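Local atomic coordinates of DsbA family protein (PDB entry 7JVE), a protein that acts as a trimeric thioredoxin-like enzyme with both thiol oxidase and disulfide isomerase activities. Residues A[66-70]-A[222-227]. Where two conformers were deposited one is given. Residue numbers count along the deposited sequence, not the author numbering.
Sequences RAELL and MPQTQD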
ATOM      1  N   ARG A  66      -2.825  21.309  26.817  0.53 30.14           N
ATOM      2  CA  ARG A  66      -4.222  21.229  27.233  0.53 32.95           C
ATOM      3  C   ARG A  66      -4.958  22.557  27.031  0.53 34.11           C
ATOM      4  O   ARG A  66      -6.072  22.588  26.493  0.53 31.27           O
ATOM      5  CB  ARG A  66      -4.297  20.792  28.701  0.53 36.61           C
ATOM      6  CG  ARG A  66      -5.723  20.624  29.221  0.53 41.89           C
ATOM      7  CD  ARG A  66      -5.761  20.317  30.723  0.53 47.71           C
ATOM      8  NE  ARG A  66      -6.444  19.052  30.999  0.53 48.47           N
ATOM      9  CZ  ARG A  66      -5.830  17.937  31.378  0.53 49.68           C
ATOM     10  NH1 ARG A  66      -4.517  17.925  31.538  0.53 51.55           N
ATOM     11  NH2 ARG A  66      -6.530  16.836  31.602  0.53 49.58           N
ATOM     12  N   ALA A  67      -4.361  23.667  27.472  1.00 28.99           N
ATOM     13  CA  ALA A  67      -5.092  24.928  27.425  1.00 30.51           C
ATOM     14  C   ALA A  67      -5.444  25.294  25.991  1.00 30.57           C
ATOM     15  O   ALA A  67      -6.570  25.728  25.708  1.00 28.47           O
ATOM     16  CB  ALA A  67      -4.296  26.049  28.105  1.00 26.94           C
ATOM     17  N   GLU A  68      -4.502  25.110  25.072  1.00 29.51           N
ATOM     18  CA  GLU A  68      -4.769  25.394  23.673  1.00 25.48           C
ATOM     19  C   GLU A  68      -5.796  24.418  23.112  1.00 28.61           C
ATOM     20  O   GLU A  68      -6.710  24.820  22.385  1.00 30.75           O
ATOM     21  CB  GLU A  68      -3.460  25.326  22.879  1.00 28.72           C
ATOM     22  CG  GLU A  68      -2.475  26.416  23.283  1.00 35.08           C
ATOM     23  CD  GLU A  68      -1.478  25.971  24.373  1.00 39.87           C
ATOM     24  OE1 GLU A  68      -0.265  26.237  24.211  1.00 49.54           O
ATOM     25  OE2 GLU A  68      -1.875  25.316  25.365  1.00 34.66           O
ATOM     26  N   LEU A  69      -5.655  23.127  23.434  1.00 23.39           N
ATOM     27  CA  LEU A  69      -6.594  22.125  22.940  1.00 23.33           C
ATOM     28  C   LEU A  69      -8.024  22.443  23.364  1.00 25.27           C
ATOM     29  O   LEU A  69      -8.971  22.210  22.605  1.00 24.46           O
ATOM     30  CB  LEU A  69      -6.193  20.739  23.440  1.00 23.31           C
ATOM     31  CG  LEU A  69      -4.964  20.089  22.795  1.00 27.69           C
ATOM     32  CD1 LEU A  69      -4.505  18.896  23.615  1.00 24.97           C
ATOM     33  CD2 LEU A  69      -5.246  19.676  21.364  1.00 20.42           C
ATOM     34  N   LEU A  70      -8.204  22.960  24.580  1.00 24.92           N
ATOM     35  CA  LEU A  70      -9.526  23.181  25.146  1.00 27.02           C
ATOM     36  C   LEU A  70      -9.955  24.639  25.084  1.00 28.47           C
ATOM     37  O   LEU A  70     -10.972  24.998  25.687  1.00 25.80           O
ATOM     38  CB  LEU A  70      -9.579  22.684  26.589  1.00 27.57           C
ATOM     39  CG  LEU A  70      -9.009  21.289  26.809  1.00 30.29           C
ATOM     40  CD1 LEU A  70      -9.134  20.903  28.261  1.00 32.57           C
ATOM     41  CD2 LEU A  70      -9.696  20.302  25.912  1.00 25.83           C
ATOM     42  N   MET A 222      -9.740  13.623  26.305  1.00 27.12           N
ATOM     43  CA  MET A 222      -9.065  13.917  27.558  1.00 28.95           C
ATOM     44  C   MET A 222     -10.043  14.554  28.530  1.00 32.17           C
ATOM     45  O   MET A 222     -11.005  15.211  28.103  1.00 29.45           O
ATOM     46  CB  MET A 222      -7.869  14.840  27.314  1.00 29.05           C
ATOM     47  CG  MET A 222      -8.273  16.210  26.835  1.00 30.09           C
ATOM     48  SD  MET A 222      -6.899  17.230  26.273  1.00 33.31           S
ATOM     49  CE  MET A 222      -5.662  16.950  27.548  1.00 32.24           C
ATOM     50  N   PRO A 223      -9.838  14.371  29.834  1.00 34.80           N
ATOM     51  CA  PRO A 223     -10.594  15.155  30.815  1.00 39.46           C
ATOM     52  C   PRO A 223     -10.235  16.624  30.691  1.00 36.26           C
ATOM     53  O   PRO A 223      -9.114  16.985  30.332  1.00 34.33           O
ATOM     54  CB  PRO A 223     -10.141  14.588  32.173  1.00 39.08           C
ATOM     55  CG  PRO A 223      -9.405  13.317  31.844  1.00 38.79           C
ATOM     56  CD  PRO A 223      -8.820  13.527  30.481  1.00 35.52           C
ATOM     57  N   GLN A 224     -11.202  17.480  31.004  1.00 40.31           N
ATOM     58  CA  GLN A 224     -10.953  18.907  30.884  1.00 40.31           C
ATOM     59  C   GLN A 224     -10.227  19.459  32.103  1.00 45.28           C
ATOM     60  O   GLN A 224      -9.427  20.390  31.962  1.00 47.45           O
ATOM     61  CB  GLN A 224     -12.269  19.644  30.662  1.00 42.18           C
ATOM     62  CG  GLN A 224     -12.948  19.361  29.317  1.00 34.86           C
ATOM     63  CD  GLN A 224     -13.686  20.577  28.802  1.00 35.90           C
ATOM     64  OE1 GLN A 224     -13.178  21.299  27.956  1.00 36.45           O
ATOM     65  NE2 GLN A 224     -14.876  20.829  29.342  1.00 33.41           N
ATOM     66  N   THR A 225     -10.480  18.906  33.293  1.00 46.10           N
ATOM     67  CA  THR A 225      -9.846  19.402  34.508  1.00 57.16           C
ATOM     68  C   THR A 225      -8.402  18.943  34.522  1.00 60.76           C
ATOM     69  O   THR A 225      -8.114  17.769  34.272  1.00 57.72           O
ATOM     70  CB  THR A 225     -10.508  18.848  35.767  1.00 61.38           C
ATOM     71  OG1 THR A 225     -10.302  17.430  35.796  1.00 70.77           O
ATOM     72  CG2 THR A 225     -12.005  19.166  35.761  1.00 59.26           C
ATOM     73  N   GLN A 226      -7.496  19.855  34.856  1.00 78.16           N
ATOM     74  CA  GLN A 226      -6.096  19.594  34.596  1.00 77.92           C
ATOM     75  C   GLN A 226      -5.628  18.542  35.602  1.00 80.98           C
ATOM     76  O   GLN A 226      -5.428  18.819  36.794  1.00 84.63           O
ATOM     77  CB  GLN A 226      -5.255  20.859  34.621  1.00 80.12           C
ATOM     78  CG  GLN A 226      -4.063  20.598  33.703  1.00 85.76           C
ATOM     79  CD  GLN A 226      -3.088  21.740  33.541  1.00 92.44           C
ATOM     80  OE1 GLN A 226      -3.125  22.719  34.280  1.00 99.43           O
ATOM     81  NE2 GLN A 226      -2.305  21.670  32.465  1.00102.66           N
ATOM     82  N   ASP A 227      -5.499  17.318  35.102  1.00 85.87           N
ATOM     83  CA  ASP A 227      -5.111  16.117  35.823  1.00 86.80           C
ATOM     84  C   ASP A 227      -4.022  15.477  34.977  1.00 86.64           C
ATOM     85  O   ASP A 227      -4.172  15.375  33.754  1.00 83.39           O
ATOM     86  CB  ASP A 227      -6.317  15.182  35.982  1.00 90.84           C
ATOM     87  CG  ASP A 227      -6.072  14.056  36.965  1.00 97.65           C
ATOM     88  OD1 ASP A 227      -5.402  14.290  37.995  1.00 98.35           O
ATOM     89  OD2 ASP A 227      -6.565  12.935  36.706  1.00 99.01           O
TER
HETATM   90  O   HOH W   1      -5.667  13.817  32.238  1.00 51.57           O
HETATM   91  O   HOH W   2      -2.240  19.391  31.549  1.00 54.90           O
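Arg66, at the start of the short helix 66-69, sends its extended side chain into the loop that follows strand 218-223. Backbone carbonyl oxygens there give the buried, positively charged guanidinium its acceptors within this contact. The best hydrogen bond runs from Arg66 NH2 to Pro223 O at 2.9 Å. Weak hydrogen bonds add to it: Arg66 NE reaches Pro223 O and Gln224 O, both at 3.4 Å, and Arg66 NH1 reaches Asp227 O, also at 3.4 Å. One water links Arg66 NH2 to Asp227 O, and a second links Arg66 NH1 to Gln226 NE2. Met222 CE lies over one face of the guanidinium, 4.0 Å from Arg66 CZ. The backbone around Gln226 CA lies over the opposite face. Strand 218-223 belongs to the central sheet of the thioredoxin-like fold, where it pairs antiparallel with strand 84-90. The contact thus joins the helix just before the first sheet strand to the end of a later one. The Met222 side chain also packs against two leucines, with Met222 SD 3.9 Å from Leu69 CD1 and 4.2 Å from Leu70 CD2. Leu70 CD1 makes a van der Waals contact with Gln224 O at 3.7 Å. The Gln224 amide turns to other partners, with NE2 hydrogen-bonded to Ala82 O and Asn80 O, and OE1 to Arg115 NH1.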